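Local atomic coordinates of ficolin-3 (Homo sapiens, PDB entry 2J5Z), a protein that binds sugars such as galactose through its fibrinogen-like domain, probably as a soluble lectin that recognises foreign surfaces in innate immunity. Residues 53-58 and 82-87; 64-69 and 154-159; 142-147 and 201-206. One frame throughout, in Å; residues are numbered along the deposited sequence.

Contact 1: residues 53-58 and 82-87; sequences LVFQRR and EFWLGN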
loop_
_atom_site.group_PDB
_atom_site.type_symbol
_atom_site.label_atom_id
_atom_site.label_comp_id
_atom_site.label_asym_id
_atom_site.label_seq_id
_atom_site.Cartn_x
_atom_site.Cartn_y
_atom_site.Cartn_z
ATOM N N LEU A 53 -7.317 -0.626 -15.856
ATOM C CA LEU A 53 -7.748 0.258 -14.784
ATOM C C LEU A 53 -8.695 -0.538 -13.890
ATOM O O LEU A 53 -9.790 -0.905 -14.306
ATOM C CB LEU A 53 -8.469 1.482 -15.366
ATOM C CG LEU A 53 -8.616 2.730 -14.494
ATOM C CD1 LEU A 53 -9.097 3.897 -15.373
ATOM C CD2 LEU A 53 -9.561 2.466 -13.312
ATOM N N VAL A 54 -8.269 -0.808 -12.661
ATOM C CA VAL A 54 -9.066 -1.592 -11.729
ATOM C C VAL A 54 -9.994 -0.666 -10.975
ATOM O O VAL A 54 -9.527 0.204 -10.227
ATOM C CB VAL A 54 -8.177 -2.346 -10.727
ATOM C CG1 VAL A 54 -9.034 -3.194 -9.750
ATOM C CG2 VAL A 54 -7.149 -3.212 -11.486
ATOM N N PHE A 55 -11.301 -0.843 -11.158
ATOM C CA PHE A 55 -12.243 0.098 -10.546
ATOM C C PHE A 55 -13.031 -0.476 -9.369
ATOM O O PHE A 55 -13.750 0.257 -8.693
ATOM C CB PHE A 55 -13.192 0.727 -11.592
ATOM C CG PHE A 55 -14.169 -0.245 -12.248
ATOM C CD1 PHE A 55 -15.429 -0.478 -11.698
ATOM C CD2 PHE A 55 -13.845 -0.862 -13.453
ATOM C CE1 PHE A 55 -16.335 -1.363 -12.308
ATOM C CE2 PHE A 55 -14.748 -1.734 -14.083
ATOM C CZ PHE A 55 -15.998 -1.976 -13.510
ATOM N N GLN A 56 -12.930 -1.789 -9.157
ATOM C CA GLN A 56 -13.582 -2.439 -8.008
ATOM C C GLN A 56 -12.703 -3.588 -7.532
ATOM O O GLN A 56 -12.091 -4.275 -8.335
ATOM C CB GLN A 56 -14.971 -2.966 -8.390
ATOM C CG GLN A 56 -15.822 -3.455 -7.190
ATOM C CD GLN A 56 -15.824 -4.977 -6.993
ATOM O OE1 GLN A 56 -14.898 -5.681 -7.391
ATOM N NE2 GLN A 56 -16.875 -5.476 -6.364
ATOM N N ARG A 57 -12.625 -3.782 -6.217
ATOM C CA ARG A 57 -11.809 -4.855 -5.698
ATOM C C ARG A 57 -12.410 -5.301 -4.373
ATOM O O ARG A 57 -12.725 -4.463 -3.528
ATOM C CB ARG A 57 -10.367 -4.362 -5.523
ATOM C CG ARG A 57 -9.354 -5.401 -5.142
ATOM C CD ARG A 57 -7.934 -4.884 -5.446
ATOM N NE ARG A 57 -7.507 -3.843 -4.514
ATOM C CZ ARG A 57 -6.314 -3.259 -4.549
ATOM N NH1 ARG A 57 -5.435 -3.596 -5.482
ATOM N NH2 ARG A 57 -5.997 -2.332 -3.658
ATOM N N ARG A 58 -12.593 -6.614 -4.231
ATOM C CA ARG A 58 -13.011 -7.257 -2.963
ATOM C C ARG A 58 -11.919 -8.242 -2.556
ATOM O O ARG A 58 -11.375 -8.928 -3.410
ATOM C CB ARG A 58 -14.308 -8.034 -3.159
ATOM C CG ARG A 58 -15.493 -7.219 -3.660
ATOM C CD ARG A 58 -15.752 -5.967 -2.843
ATOM N NE ARG A 58 -16.357 -6.219 -1.517
ATOM C CZ ARG A 58 -17.626 -6.550 -1.295
ATOM N NH1 ARG A 58 -18.480 -6.748 -2.305
ATOM N NH2 ARG A 58 -18.048 -6.712 -0.040
ATOM N N GLU A 82 -9.950 -2.721 -0.352
ATOM C CA GLU A 82 -11.189 -2.803 -1.119
ATOM C C GLU A 82 -11.727 -1.422 -1.469
ATOM O O GLU A 82 -11.640 -0.500 -0.658
ATOM C CB GLU A 82 -12.220 -3.578 -0.314
ATOM C CG GLU A 82 -11.731 -4.955 0.114
ATOM C CD GLU A 82 -12.811 -5.741 0.825
ATOM O OE1 GLU A 82 -13.526 -5.151 1.657
ATOM O OE2 GLU A 82 -12.966 -6.938 0.522
ATOM N N PHE A 83 -12.271 -1.278 -2.682
ATOM C CA PHE A 83 -12.839 0.007 -3.085
ATOM C C PHE A 83 -13.813 -0.093 -4.252
ATOM O O PHE A 83 -13.877 -1.114 -4.947
ATOM C CB PHE A 83 -11.726 0.991 -3.474
ATOM C CG PHE A 83 -10.875 0.512 -4.608
ATOM C CD1 PHE A 83 -11.254 0.745 -5.925
ATOM C CD2 PHE A 83 -9.688 -0.174 -4.358
ATOM C CE1 PHE A 83 -10.469 0.297 -6.965
ATOM C CE2 PHE A 83 -8.897 -0.612 -5.388
ATOM C CZ PHE A 83 -9.280 -0.395 -6.693
ATOM N N TRP A 84 -14.578 0.984 -4.428
ATOM C CA TRP A 84 -15.372 1.231 -5.636
ATOM C C TRP A 84 -14.943 2.615 -6.132
ATOM O O TRP A 84 -15.042 3.596 -5.395
ATOM C CB TRP A 84 -16.870 1.221 -5.292
ATOM C CG TRP A 84 -17.751 1.568 -6.455
ATOM C CD1 TRP A 84 -18.318 2.785 -6.732
ATOM C CD2 TRP A 84 -18.152 0.684 -7.508
ATOM N NE1 TRP A 84 -19.061 2.702 -7.896
ATOM C CE2 TRP A 84 -18.981 1.420 -8.383
ATOM C CE3 TRP A 84 -17.909 -0.668 -7.780
ATOM C CZ2 TRP A 84 -19.556 0.852 -9.529
ATOM C CZ3 TRP A 84 -18.487 -1.235 -8.919
ATOM C CH2 TRP A 84 -19.295 -0.478 -9.774
ATOM N N LEU A 85 -14.474 2.718 -7.376
ATOM C CA LEU A 85 -13.865 3.962 -7.850
ATOM C C LEU A 85 -14.859 5.128 -7.883
ATOM O O LEU A 85 -14.474 6.285 -7.679
ATOM C CB LEU A 85 -13.284 3.766 -9.258
ATOM C CG LEU A 85 -12.496 4.939 -9.834
ATOM C CD1 LEU A 85 -11.241 5.238 -9.020
ATOM C CD2 LEU A 85 -12.124 4.612 -11.295
ATOM N N GLY A 86 -16.126 4.809 -8.148
ATOM C CA GLY A 86 -17.194 5.808 -8.206
ATOM C C GLY A 86 -17.877 5.896 -9.559
ATOM O O GLY A 86 -17.225 5.938 -10.593
ATOM N N ASN A 87 -19.200 5.940 -9.546
ATOM C CA ASN A 87 -19.962 5.942 -10.789
ATOM C C ASN A 87 -19.720 7.173 -11.644
ATOM O O ASN A 87 -19.641 7.077 -12.873
ATOM C CB ASN A 87 -21.454 5.798 -10.489
ATOM C CG ASN A 87 -21.805 4.438 -9.930
ATOM O OD1 ASN A 87 -21.041 3.485 -10.056
ATOM N ND2 ASN A 87 -22.968 4.343 -9.304
HETATM O O HOH W 1 -16.048 -5.871 1.797
#
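Leu53 meets Leu85 methyl to methyl, CD2 against CD2, the two side chains crossing at about a right angle. Val54 turns its CG1 to the tip of the Phe83 ring, and its carbonyl O lies in that ring's plane, 3.4 Å from Phe83 CE1. Phe55 and Gln56 both face Met218, a classic beta bulge. Phe55 O accepts from Leu85 N at 2.9 Å, while the Phe55 ring directs its edge at the face of the Trp84 indole, planes 81° apart in an offset edge-to-face pair. Gln56 pairs with Trp84 in an antiparallel non-hydrogen-bonded pair; with CG anti to the backbone N (chi1 -170°), its CG reaches the indole edge, 3.5 Å from Trp84 CE3, and its amide goes on to Asn186. Arg57 forms the hydrogen-bonded pair with Phe83: Arg57 N to Phe83 O spans 3.2 Å, and the return bond is weak. Phe83 CE2 lies over one guanidinium face, 3.6 Å from Arg57 NE, which donates to Ser81 O, and Arg57 NH1 forms a salt bridge with Glu80 of a neighbouring subunit. Arg58 NH1 donates to Gly187 O; Arg58 and Glu82, too far apart for a salt bridge, are linked by water 1 between NH2 and OE1. A short strand is thus held by few backbone bonds and much aromatic packing, while amides such as Gln59 N, donating to Glu82 OE2, probably stabilise its negative charge.

Contact 2: residues 64-69 and 154-159; sequences DFFRSW and TTYDAD. With CA (calcium ion), chain D.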
loop_
_atom_site.group_PDB
_atom_site.type_symbol
_atom_site.label_atom_id
_atom_site.label_comp_id
_atom_site.label_asym_id
_atom_site.label_seq_id
_atom_site.Cartn_x
_atom_site.Cartn_y
_atom_site.Cartn_z
ATOM N N ASP A 64 -17.193 -1.695 4.043
ATOM C CA ASP A 64 -18.642 -1.898 3.931
ATOM C C ASP A 64 -19.111 -1.459 2.548
ATOM O O ASP A 64 -18.889 -0.311 2.142
ATOM C CB ASP A 64 -19.349 -1.087 5.017
ATOM C CG ASP A 64 -20.844 -1.352 5.100
ATOM O OD1 ASP A 64 -21.395 -2.112 4.276
ATOM O OD2 ASP A 64 -21.479 -0.754 6.002
ATOM N N PHE A 65 -19.726 -2.374 1.806
ATOM C CA PHE A 65 -20.193 -2.040 0.460
ATOM C C PHE A 65 -21.699 -1.737 0.432
ATOM O O PHE A 65 -22.242 -1.383 -0.612
ATOM C CB PHE A 65 -19.814 -3.137 -0.565
ATOM C CG PHE A 65 -18.447 -2.944 -1.185
ATOM C CD1 PHE A 65 -17.302 -3.059 -0.412
ATOM C CD2 PHE A 65 -18.307 -2.643 -2.545
ATOM C CE1 PHE A 65 -16.044 -2.875 -0.963
ATOM C CE2 PHE A 65 -17.037 -2.458 -3.109
ATOM C CZ PHE A 65 -15.906 -2.584 -2.323
ATOM N N PHE A 66 -22.372 -1.860 1.576
ATOM C CA PHE A 66 -23.796 -1.524 1.616
ATOM C C PHE A 66 -23.950 -0.011 1.783
ATOM O O PHE A 66 -24.241 0.490 2.875
ATOM C CB PHE A 66 -24.538 -2.297 2.723
ATOM C CG PHE A 66 -26.037 -2.173 2.646
ATOM C CD1 PHE A 66 -26.711 -2.503 1.478
ATOM C CD2 PHE A 66 -26.778 -1.732 3.740
ATOM C CE1 PHE A 66 -28.095 -2.388 1.403
ATOM C CE2 PHE A 66 -28.155 -1.613 3.669
ATOM C CZ PHE A 66 -28.815 -1.941 2.503
ATOM N N ARG A 67 -23.723 0.721 0.697
ATOM C CA ARG A 67 -23.661 2.170 0.761
ATOM C C ARG A 67 -24.666 2.850 -0.149
ATOM O O ARG A 67 -25.264 2.224 -1.033
ATOM C CB ARG A 67 -22.258 2.658 0.397
ATOM C CG ARG A 67 -21.142 1.968 1.141
ATOM C CD ARG A 67 -20.720 2.735 2.382
ATOM N NE ARG A 67 -19.441 2.215 2.855
ATOM C CZ ARG A 67 -18.303 2.895 2.908
ATOM N NH1 ARG A 67 -18.250 4.180 2.554
ATOM N NH2 ARG A 67 -17.215 2.282 3.359
ATOM N N SER A 68 -24.802 4.153 0.055
ATOM C CA SER A 68 -25.855 4.948 -0.531
ATOM C C SER A 68 -25.502 5.401 -1.931
ATOM O O SER A 68 -24.360 5.251 -2.378
ATOM C CB SER A 68 -26.066 6.187 0.316
ATOM O OG SER A 68 -24.903 6.993 0.249
ATOM N N TRP A 69 -26.494 5.985 -2.595
ATOM C CA TRP A 69 -26.334 6.532 -3.933
ATOM C C TRP A 69 -25.132 7.458 -4.012
ATOM O O TRP A 69 -24.312 7.346 -4.938
ATOM C CB TRP A 69 -27.609 7.286 -4.349
ATOM C CG TRP A 69 -27.539 7.791 -5.730
ATOM C CD1 TRP A 69 -27.228 9.053 -6.130
ATOM C CD2 TRP A 69 -27.761 7.032 -6.916
ATOM N NE1 TRP A 69 -27.237 9.125 -7.505
ATOM C CE2 TRP A 69 -27.564 7.895 -8.009
ATOM C CE3 TRP A 69 -28.098 5.698 -7.162
ATOM C CZ2 TRP A 69 -27.703 7.468 -9.331
ATOM C CZ3 TRP A 69 -28.239 5.281 -8.475
ATOM C CH2 TRP A 69 -28.041 6.155 -9.535
ATOM N N THR A 154 -29.056 0.759 -8.829
ATOM C CA THR A 154 -29.868 1.031 -7.620
ATOM C C THR A 154 -29.108 0.769 -6.330
ATOM O O THR A 154 -28.286 -0.158 -6.230
ATOM C CB THR A 154 -31.315 0.376 -7.572
ATOM O OG1 THR A 154 -31.397 -0.703 -6.621
ATOM C CG2 THR A 154 -31.784 -0.037 -8.909
ATOM N N THR A 155 -29.363 1.650 -5.370
ATOM C CA THR A 155 -28.824 1.538 -4.026
ATOM C C THR A 155 -30.007 1.498 -3.055
ATOM O O THR A 155 -31.159 1.641 -3.461
ATOM C CB THR A 155 -27.933 2.746 -3.687
ATOM O OG1 THR A 155 -28.670 3.959 -3.873
ATOM C CG2 THR A 155 -26.704 2.785 -4.610
ATOM N N TYR A 156 -29.732 1.320 -1.770
ATOM C CA TYR A 156 -30.826 1.202 -0.817
ATOM C C TYR A 156 -31.694 2.466 -0.735
ATOM O O TYR A 156 -32.880 2.391 -0.400
ATOM C CB TYR A 156 -30.314 0.750 0.562
ATOM C CG TYR A 156 -29.413 1.742 1.262
ATOM C CD1 TYR A 156 -29.918 2.931 1.763
ATOM C CD2 TYR A 156 -28.062 1.475 1.440
ATOM C CE1 TYR A 156 -29.101 3.837 2.405
ATOM C CE2 TYR A 156 -27.236 2.377 2.085
ATOM C CZ TYR A 156 -27.760 3.552 2.562
ATOM O OH TYR A 156 -26.946 4.456 3.206
ATOM N N ASP A 157 -31.125 3.619 -1.081
ATOM C CA ASP A 157 -31.865 4.875 -1.045
ATOM C C ASP A 157 -32.182 5.410 -2.438
ATOM O O ASP A 157 -32.535 6.579 -2.604
ATOM C CB ASP A 157 -31.092 5.928 -0.242
ATOM C CG ASP A 157 -29.758 6.287 -0.875
ATOM O OD1 ASP A 157 -29.125 5.392 -1.479
ATOM O OD2 ASP A 157 -29.354 7.468 -0.772
ATOM N N ALA A 158 -32.049 4.554 -3.447
ATOM C CA ALA A 158 -32.394 4.948 -4.807
ATOM C C ALA A 158 -32.842 3.732 -5.608
ATOM O O ALA A 158 -32.044 3.116 -6.323
ATOM C CB ALA A 158 -31.225 5.655 -5.475
ATOM N N ASP A 159 -34.128 3.390 -5.473
ATOM C CA ASP A 159 -34.689 2.193 -6.107
ATOM C C ASP A 159 -35.083 2.455 -7.557
ATOM O O ASP A 159 -36.023 3.202 -7.836
ATOM C CB ASP A 159 -35.889 1.673 -5.302
ATOM C CG ASP A 159 -36.437 0.338 -5.823
ATOM O OD1 ASP A 159 -36.043 -0.119 -6.923
ATOM O OD2 ASP A 159 -37.290 -0.266 -5.125
HETATM CA CA CA D . -38.093 -1.618 -7.064
HETATM O O HOH W 2 -27.016 0.170 -1.620
HETATM O O HOH W 3 -40.150 -0.650 -6.246
HETATM O O HOH W 4 -38.689 -0.407 -8.996
#
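The Phe66 ring carries Tyr156 over one face: Tyr156 CD2 stands 3.6 Å above the ring plane, displaced toward the rim, and Tyr156 CB lies 3.6 Å from Phe66 CZ. The two rings are inclined obliquely, at 44°, and Phe66 also stacks with His172. At the edge of the Tyr156 ring, near its plane, lies Phe66 O, while Asp157 OD1 sits over one face, offset toward the rim, and Arg67 C approaches Tyr156 CE2 obliquely at 3.4 Å. The phenol therefore runs along the backbone of 66-68 and ends with its OH beside Ser68 CB. The Trp69 indole receives Thr155 OG1 at its edge, in plane, and the methyl of Ala158 obliquely, Ala158 CB being 3.6 Å from Trp69 CE3; His160 adds an edge-to-face partner and Glu125 takes the indole N-H.

The polar joint is Asp157. With CG between the backbone N and the carbonyl carbon (chi1 63°), its OD1 accepts from Trp69 N at 2.9 Å through the syn lone pair. Thr155 OG1 donates to the same oxygen at 2.8 Å from the anti side, 31° out of the carboxylate plane, so two donors grip Asp157 OD1 and limit its rotation. Water 2 bridges Arg67 O and Tyr156 N.

Ser68 is the N-cap of helix 69-74, and the aspartate oxygen thus also meets the first turn of that helix. On the other side of the contact, residues 155-158 form a type I beta turn leading straight into Asp159, which binds calcium through both carboxylate oxygens, OD1 and OD2 each 2.5 Å from the metal. Asp161, Ser163 and Ser165 complete the protein ligands, the loop calcium site of the fibrinogen-like domain.

Contact 3: residues 142-147 and 201-206; sequences GDSLSL and IDWASG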
loop_
_atom_site.group_PDB
_atom_site.type_symbol
_atom_site.label_atom_id
_atom_site.label_comp_id
_atom_site.label_asym_id
_atom_site.label_seq_id
_atom_site.Cartn_x
_atom_site.Cartn_y
_atom_site.Cartn_z
ATOM N N GLY A 142 -18.081 -17.723 -17.137
ATOM C CA GLY A 142 -19.353 -17.616 -17.853
ATOM C C GLY A 142 -19.930 -16.211 -17.786
ATOM O O GLY A 142 -19.419 -15.351 -17.075
ATOM N N ASP A 143 -20.995 -15.978 -18.538
ATOM C CA ASP A 143 -21.603 -14.651 -18.599
ATOM C C ASP A 143 -22.703 -14.498 -17.553
ATOM O O ASP A 143 -23.734 -15.181 -17.602
ATOM C CB ASP A 143 -22.142 -14.403 -20.013
ATOM C CG ASP A 143 -22.791 -13.042 -20.168
ATOM O OD1 ASP A 143 -22.677 -12.199 -19.247
ATOM O OD2 ASP A 143 -23.422 -12.829 -21.223
ATOM N N SER A 144 -22.484 -13.590 -16.599
ATOM C CA SER A 144 -23.515 -13.263 -15.614
ATOM C C SER A 144 -23.788 -11.756 -15.513
ATOM O O SER A 144 -24.362 -11.297 -14.528
ATOM C CB SER A 144 -23.136 -13.802 -14.231
ATOM O OG SER A 144 -23.247 -15.218 -14.183
ATOM N N LEU A 145 -23.366 -11.000 -16.521
ATOM C CA LEU A 145 -23.548 -9.558 -16.500
ATOM C C LEU A 145 -24.433 -9.043 -17.642
ATOM O O LEU A 145 -24.947 -7.937 -17.556
ATOM C CB LEU A 145 -22.191 -8.844 -16.513
ATOM C CG LEU A 145 -22.141 -7.383 -16.035
ATOM C CD1 LEU A 145 -22.659 -7.245 -14.609
ATOM C CD2 LEU A 145 -20.727 -6.834 -16.134
ATOM N N SER A 146 -24.654 -9.849 -18.679
ATOM C CA SER A 146 -25.431 -9.376 -19.832
ATOM C C SER A 146 -26.850 -9.003 -19.452
ATOM O O SER A 146 -27.391 -8.019 -19.959
ATOM C CB SER A 146 -25.455 -10.414 -20.958
ATOM O OG SER A 146 -24.179 -10.544 -21.540
ATOM N N LEU A 147 -27.451 -9.787 -18.560
ATOM C CA LEU A 147 -28.795 -9.495 -18.048
ATOM C C LEU A 147 -28.877 -8.065 -17.518
ATOM O O LEU A 147 -29.903 -7.398 -17.624
ATOM C CB LEU A 147 -29.182 -10.484 -16.928
ATOM C CG LEU A 147 -30.356 -10.059 -16.027
ATOM C CD1 LEU A 147 -31.690 -10.067 -16.781
ATOM C CD2 LEU A 147 -30.468 -10.880 -14.737
ATOM N N ILE A 201 -21.419 -12.197 -2.630
ATOM C CA ILE A 201 -20.600 -11.809 -3.786
ATOM C C ILE A 201 -20.659 -12.959 -4.788
ATOM O O ILE A 201 -19.800 -13.847 -4.804
ATOM C CB ILE A 201 -19.154 -11.439 -3.359
ATOM C CG1 ILE A 201 -19.208 -10.280 -2.360
ATOM C CG2 ILE A 201 -18.300 -11.079 -4.574
ATOM C CD1 ILE A 201 -17.893 -9.980 -1.640
ATOM N N ASP A 202 -21.716 -12.931 -5.598
ATOM C CA ASP A 202 -22.158 -14.085 -6.389
ATOM C C ASP A 202 -22.039 -13.843 -7.898
ATOM O O ASP A 202 -22.189 -12.714 -8.369
ATOM C CB ASP A 202 -23.623 -14.402 -6.084
ATOM C CG ASP A 202 -23.873 -14.753 -4.622
ATOM O OD1 ASP A 202 -22.915 -15.101 -3.906
ATOM O OD2 ASP A 202 -25.048 -14.675 -4.196
ATOM N N TRP A 203 -21.770 -14.916 -8.640
ATOM C CA TRP A 203 -21.729 -14.901 -10.108
ATOM C C TRP A 203 -22.477 -16.158 -10.564
ATOM O O TRP A 203 -21.920 -17.254 -10.527
ATOM C CB TRP A 203 -20.274 -14.931 -10.594
ATOM C CG TRP A 203 -20.046 -14.606 -12.075
ATOM C CD1 TRP A 203 -19.872 -15.499 -13.093
ATOM C CD2 TRP A 203 -19.945 -13.297 -12.671
ATOM N NE1 TRP A 203 -19.681 -14.829 -14.287
ATOM C CE2 TRP A 203 -19.732 -13.481 -14.054
ATOM C CE3 TRP A 203 -20.035 -11.990 -12.168
ATOM C CZ2 TRP A 203 -19.582 -12.409 -14.937
ATOM C CZ3 TRP A 203 -19.895 -10.925 -13.046
ATOM C CH2 TRP A 203 -19.670 -11.139 -14.413
ATOM N N ALA A 204 -23.738 -15.996 -10.960
ATOM C CA ALA A 204 -24.643 -17.143 -11.174
ATOM C C ALA A 204 -24.059 -18.246 -12.046
ATOM O O ALA A 204 -24.250 -19.436 -11.766
ATOM C CB ALA A 204 -25.984 -16.685 -11.728
ATOM N N SER A 205 -23.363 -17.858 -13.106
ATOM C CA SER A 205 -22.881 -18.813 -14.089
ATOM C C SER A 205 -21.578 -19.484 -13.670
ATOM O O SER A 205 -21.098 -20.401 -14.344
ATOM C CB SER A 205 -22.706 -18.133 -15.444
ATOM O OG SER A 205 -21.640 -17.191 -15.398
ATOM N N GLY A 206 -21.001 -19.010 -12.569
ATOM C CA GLY A 206 -19.811 -19.621 -12.000
ATOM C C GLY A 206 -20.217 -20.582 -10.904
ATOM O O GLY A 206 -20.496 -21.750 -11.176
#
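Ser144 sits squarely on the indole of Trp203, and this is the tight part of the contact. Its CB lies 3.5 Å from the centroid of the five-membered ring and only 12° off the ring normal, a CH-pi contact over the face. In the plane of the same indole, Trp203 NE1 donates to Gly142 O at 2.8 Å; the N-H comes from above the carbonyl plane, 48° out of it. Face and edge together fix the ring's rotation. Ser144 OG, anti to its carbonyl carbon (chi1 -72°), turns to Ser205 and donates to Ser205 OG at 2.8 Å, while Ser205 OG is also hydrogen-bonded to Ala141 O.

Packing is looser around the rest. Leu145 CB comes no nearer than 4.0 Å to Trp203 CH2, and solvent partly reaches Ala204 and Asp143. Asp143 points its CB away and instead holds its own loop: Asp143 OD1 accepts from Leu145 N and Ser146 N, both from one face of the carboxylate. Trp203 is backed by Val103 and Leu105 of strand 101-106 and by Ala115 and Tyr117. The result is an Asx turn clamped on a sheet-anchored tryptophan, joining two long loops of the fibrinogen-like domain close to its galactose pocket.

Overall arrangement
The three contacts run from the buried sheet to the binding surface of one fibrinogen-like domain. The centre of contact 1 lies about 6 Å from the centre of the chain, those of contacts 2 and 3 about 15 and 13 Å. Phe65 joins the first two: its ring packs on Arg58, with Phe65 CE1 3.4 Å from Arg58 NE, a cation-pi pair. Arg58 also reaches contact 3, where its NH1 is 3.4 Å from Ile201 CD1. Contacts 2 and 3 do not touch, their nearest atoms being about 7 Å apart. Galactose lies about 6 Å from the side chain of Ala204 and about 12 Å from that of Phe66, while calcium is bound at the end of contact 2.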